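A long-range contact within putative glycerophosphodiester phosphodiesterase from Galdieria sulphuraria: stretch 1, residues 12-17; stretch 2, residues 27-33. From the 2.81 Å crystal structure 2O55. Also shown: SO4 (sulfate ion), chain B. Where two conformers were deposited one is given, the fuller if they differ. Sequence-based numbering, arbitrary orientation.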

ATOM      1  N   HIS A  12       4.843  -5.798  -0.747  1.00 16.24           N
ATOM      2  CA  HIS A  12       5.057  -4.480  -1.324  1.00 16.29           C
ATOM      3  C   HIS A  12       4.910  -4.519  -2.844  1.00 15.90           C
ATOM      4  O   HIS A  12       5.688  -5.168  -3.536  1.00 15.89           O
ATOM      5  CB  HIS A  12       6.421  -3.901  -0.920  1.00 16.43           C
ATOM      6  CG  HIS A  12       6.502  -2.403  -1.054  1.00 18.96           C
ATOM      7  ND1 HIS A  12       7.621  -1.677  -0.695  1.00 20.67           N
ATOM      8  CD2 HIS A  12       5.594  -1.493  -1.490  1.00 19.67           C
ATOM      9  CE1 HIS A  12       7.405  -0.392  -0.917  1.00 19.38           C
ATOM     10  NE2 HIS A  12       6.183  -0.254  -1.400  1.00 20.20           N
ATOM     11  N   ARG A  13       3.889  -3.822  -3.341  1.00 15.48           N
ATOM     12  CA  ARG A  13       3.516  -3.820  -4.756  1.00 15.06           C
ATOM     13  C   ARG A  13       3.319  -5.228  -5.311  1.00 15.06           C
ATOM     14  O   ARG A  13       3.507  -5.472  -6.503  1.00 15.21           O
ATOM     15  CB  ARG A  13       4.526  -3.007  -5.572  1.00 14.92           C
ATOM     16  CG  ARG A  13       4.637  -1.576  -5.105  1.00 13.57           C
ATOM     17  CD  ARG A  13       5.563  -0.813  -5.988  1.00 12.22           C
ATOM     18  NE  ARG A  13       6.175   0.292  -5.262  1.00 12.79           N
ATOM     19  CZ  ARG A  13       7.269   0.938  -5.657  1.00 11.84           C
ATOM     20  NH1 ARG A  13       7.868   0.570  -6.771  1.00 12.63           N
ATOM     21  NH2 ARG A  13       7.769   1.942  -4.937  1.00 10.73           N
ATOM     22  N   GLY A  14       2.923  -6.140  -4.427  1.00 15.34           N
ATOM     23  CA  GLY A  14       2.792  -7.560  -4.737  1.00 15.64           C
ATOM     24  C   GLY A  14       3.970  -8.367  -4.209  1.00 16.16           C
ATOM     25  O   GLY A  14       4.312  -8.307  -3.024  1.00 16.05           O
ATOM     26  N   VAL A  15       4.596  -9.136  -5.090  1.00 16.55           N
ATOM     27  CA  VAL A  15       5.721  -9.970  -4.709  1.00 16.82           C
ATOM     28  C   VAL A  15       6.946  -9.102  -4.522  1.00 17.55           C
ATOM     29  O   VAL A  15       8.061  -9.598  -4.384  1.00 17.88           O
ATOM     30  CB  VAL A  15       6.039 -11.012  -5.781  1.00 16.54           C
ATOM     31  CG1 VAL A  15       4.846 -11.907  -6.015  1.00 15.85           C
ATOM     32  CG2 VAL A  15       6.489 -10.325  -7.071  1.00 16.84           C
ATOM     33  N   GLY A  16       6.741  -7.794  -4.540  1.00 18.39           N
ATOM     34  CA  GLY A  16       7.830  -6.863  -4.275  1.00 19.25           C
ATOM     35  C   GLY A  16       8.987  -7.057  -5.227  1.00 19.48           C
ATOM     36  O   GLY A  16       8.776  -7.256  -6.428  1.00 19.68           O
ATOM     37  N   LYS A  17      10.203  -7.017  -4.677  1.00 19.69           N
ATOM     38  CA  LYS A  17      11.441  -7.100  -5.470  1.00 19.59           C
ATOM     39  C   LYS A  17      11.907  -8.539  -5.730  1.00 20.05           C
ATOM     40  O   LYS A  17      13.030  -8.748  -6.190  1.00 19.84           O
ATOM     41  CB  LYS A  17      12.568  -6.257  -4.840  1.00 19.33           C
ATOM     42  CG  LYS A  17      12.499  -4.785  -5.209  1.00 19.02           C
ATOM     43  CD  LYS A  17      13.457  -3.930  -4.415  1.00 18.51           C
ATOM     44  CE  LYS A  17      14.699  -3.630  -5.191  1.00 17.24           C
ATOM     45  NZ  LYS A  17      15.491  -2.609  -4.458  1.00 17.77           N
ATOM     46  N   ARG A  27      -0.342 -10.660 -11.908  1.00 20.47           N
ATOM     47  CA  ARG A  27       0.420 -11.905 -11.750  0.50 20.43           C
ATOM     48  C   ARG A  27       1.195 -11.864 -10.443  1.00 20.87           C
ATOM     49  O   ARG A  27       1.397 -12.890  -9.799  1.00 21.05           O
ATOM     50  CB  ARG A  27       1.376 -12.140 -12.927  0.50 19.94           C
ATOM     51  CG  ARG A  27       1.529 -13.611 -13.317  0.50 18.91           C
ATOM     52  CD  ARG A  27       2.395 -14.393 -12.342  0.50 16.44           C
ATOM     53  NE  ARG A  27       1.888 -15.742 -12.087  0.50 14.74           N
ATOM     54  CZ  ARG A  27       2.575 -16.860 -12.306  0.50 13.19           C
ATOM     55  NH1 ARG A  27       3.815 -16.804 -12.778  0.50 12.13           N
ATOM     56  NH2 ARG A  27       2.027 -18.038 -12.035  0.50 11.02           N
ATOM     57  N   SER A  28       1.615 -10.661 -10.058  1.00 21.52           N
ATOM     58  CA  SER A  28       2.293 -10.424  -8.799  1.00 22.30           C
ATOM     59  C   SER A  28       1.320 -10.663  -7.641  1.00 22.94           C
ATOM     60  O   SER A  28       1.624 -11.430  -6.728  1.00 23.35           O
ATOM     61  CB  SER A  28       2.874  -9.005  -8.773  1.00 22.20           C
ATOM     62  OG  SER A  28       3.602  -8.745  -7.589  1.00 22.34           O
ATOM     63  N   PHE A  29       0.145 -10.038  -7.691  1.00 23.75           N
ATOM     64  CA  PHE A  29      -0.851 -10.177  -6.625  1.00 24.40           C
ATOM     65  C   PHE A  29      -1.381 -11.602  -6.540  1.00 24.87           C
ATOM     66  O   PHE A  29      -1.489 -12.157  -5.445  1.00 25.02           O
ATOM     67  CB  PHE A  29      -2.003  -9.179  -6.784  1.00 24.64           C
ATOM     68  CG  PHE A  29      -1.563  -7.726  -6.884  1.00 25.85           C
ATOM     69  CD1 PHE A  29      -0.699  -7.161  -5.931  1.00 27.18           C
ATOM     70  CD2 PHE A  29      -2.036  -6.912  -7.921  1.00 26.86           C
ATOM     71  CE1 PHE A  29      -0.290  -5.813  -6.019  1.00 26.77           C
ATOM     72  CE2 PHE A  29      -1.642  -5.556  -8.021  1.00 27.26           C
ATOM     73  CZ  PHE A  29      -0.764  -5.010  -7.058  1.00 26.88           C
ATOM     74  N   VAL A  30      -1.687 -12.213  -7.689  1.00 25.35           N
ATOM     75  CA  VAL A  30      -2.131 -13.617  -7.701  1.00 25.62           C
ATOM     76  C   VAL A  30      -1.083 -14.478  -7.005  1.00 25.83           C
ATOM     77  O   VAL A  30      -1.413 -15.251  -6.109  1.00 26.03           O
ATOM     78  CB  VAL A  30      -2.415 -14.177  -9.135  1.00 25.77           C
ATOM     79  CG1 VAL A  30      -2.808 -15.664  -9.072  1.00 25.55           C
ATOM     80  CG2 VAL A  30      -3.511 -13.369  -9.857  1.00 25.31           C
ATOM     81  N   LEU A  31       0.180 -14.312  -7.402  1.00 26.11           N
ATOM     82  CA  LEU A  31       1.286 -15.053  -6.795  1.00 26.44           C
ATOM     83  C   LEU A  31       1.338 -14.904  -5.282  1.00 26.77           C
ATOM     84  O   LEU A  31       1.673 -15.853  -4.578  1.00 27.12           O
ATOM     85  CB  LEU A  31       2.647 -14.698  -7.431  1.00 26.51           C
ATOM     86  CG  LEU A  31       3.024 -15.337  -8.795  1.00 26.11           C
ATOM     87  CD1 LEU A  31       4.473 -15.053  -9.162  1.00 24.90           C
ATOM     88  CD2 LEU A  31       2.759 -16.834  -8.870  1.00 24.29           C
ATOM     89  N   CYS A  32       0.974 -13.729  -4.779  1.00 27.06           N
ATOM     90  CA  CYS A  32       0.986 -13.499  -3.337  1.00 27.43           C
ATOM     91  C   CYS A  32      -0.074 -14.317  -2.603  1.00 27.20           C
ATOM     92  O   CYS A  32       0.142 -14.763  -1.463  1.00 27.44           O
ATOM     93  CB  CYS A  32       0.792 -12.023  -3.034  1.00 27.59           C
ATOM     94  SG  CYS A  32       2.252 -11.028  -3.277  1.00 29.61           S
HETATM   95  N   MSE A  33      -1.220 -14.504  -3.249  1.00 26.57           N
HETATM   96  CA  MSE A  33      -2.284 -15.302  -2.658  1.00 26.40           C
HETATM   97  C   MSE A  33      -1.846 -16.754  -2.654  1.00 25.32           C
HETATM   98  O   MSE A  33      -1.713 -17.352  -1.600  1.00 25.24           O
HETATM   99  CB  MSE A  33      -3.603 -15.089  -3.396  1.00 26.05           C
HETATM  100  CG  MSE A  33      -3.970 -13.622  -3.493  1.00 26.84           C
HETATM  101 SE   MSE A  33      -5.340 -13.259  -4.814  1.00 28.70          SE
HETATM  102  CE  MSE A  33      -6.890 -13.522  -3.618  1.00 31.95           C
TER
HETATM  103  S   SO4 B   1       8.139   3.699  -1.898  0.75 32.29           S
HETATM  104  O1  SO4 B   1       8.729   3.886  -0.586  0.75 30.10           O
HETATM  105  O2  SO4 B   1       9.148   4.085  -2.862  0.75 31.89           O
HETATM  106  O3  SO4 B   1       7.884   2.290  -2.110  0.75 32.67           O
HETATM  107  O4  SO4 B   1       6.879   4.430  -2.073  0.75 29.78           O

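What ties the stretch of residues 12–17 to the helix that carries residues 27–33? The main polar link is the hydroxyl of Ser-28, whose CA-to-CB bond points toward the loop. Val-15 N donates a hydrogen bond to Ser-28 OG at 2.7 Å, with an N-H...acceptor angle of 165°, short and nearly straight. The Val-15 amide is thus satisfied by a side-chain oxygen of the helix. The same hydroxyl donates in turn to the loop: Ser-28 OG lies 3.4 Å from Arg-13 O, a weak hydrogen bond. Ser-28 therefore acts as acceptor and donor at once, bridging two backbone groups that flank Gly-14.

Why does glycine suit position 14? Gly-14 CA sits 3.2 Å from Ser-28 OG, and an ideal CB there would point toward the helix and fall 1.9 Å from that same OG, a clash. The backbone angles, phi 102° and psi -127°, would also jam a CB against the carbonyl oxygen of Arg-13. With no side chain in the way, Gly-14 CA lies 4.9 Å from Phe-29 CA, and Gly-14 C packs 3.3 Å from Cys-32 SG.

What surrounds the serine bridge? Phe-29 starts out with its CA-to-CB bond pointing away, yet its ring end returns to the loop, bringing CE1 to 3.6 Å from Gly-14 N and 3.7 Å from Arg-13 C; the approach is oblique. About one turn of helix beyond Ser-28, Leu-31 CB and Cys-32 SG lie 3.8 Å and 3.9 Å from Val-15 CG1, adding apolar packing beside the polar link. Within the helix, Ser-28 O accepts from Cys-32 N at 3.1 Å and Arg-27 O from Leu-31 N at 3.0 Å, so these backbone groups are satisfied within the helix, and the Ser-28 hydroxyl makes its bonds across to Val-15 N and, weakly, Arg-13 O.

Where do the polar side chains of this stretch find partners? They look elsewhere. The CA-to-CB bonds of His-12 and Arg-13 both point away from the helix, and Arg-13 NH2 donates to sulfate O3 at 2.9 Å, with an angle of 135°. That oxygen lies near the plane of the guanidinium, at its edge, and likewise at the edge of the His-12 ring, where CE1 is 3.0 Å from O3. The ion probably comes from the crystallisation liquor. His-12 ND1, Arg-13 NH1 and Lys-17 NZ are satisfied elsewhere in the structure.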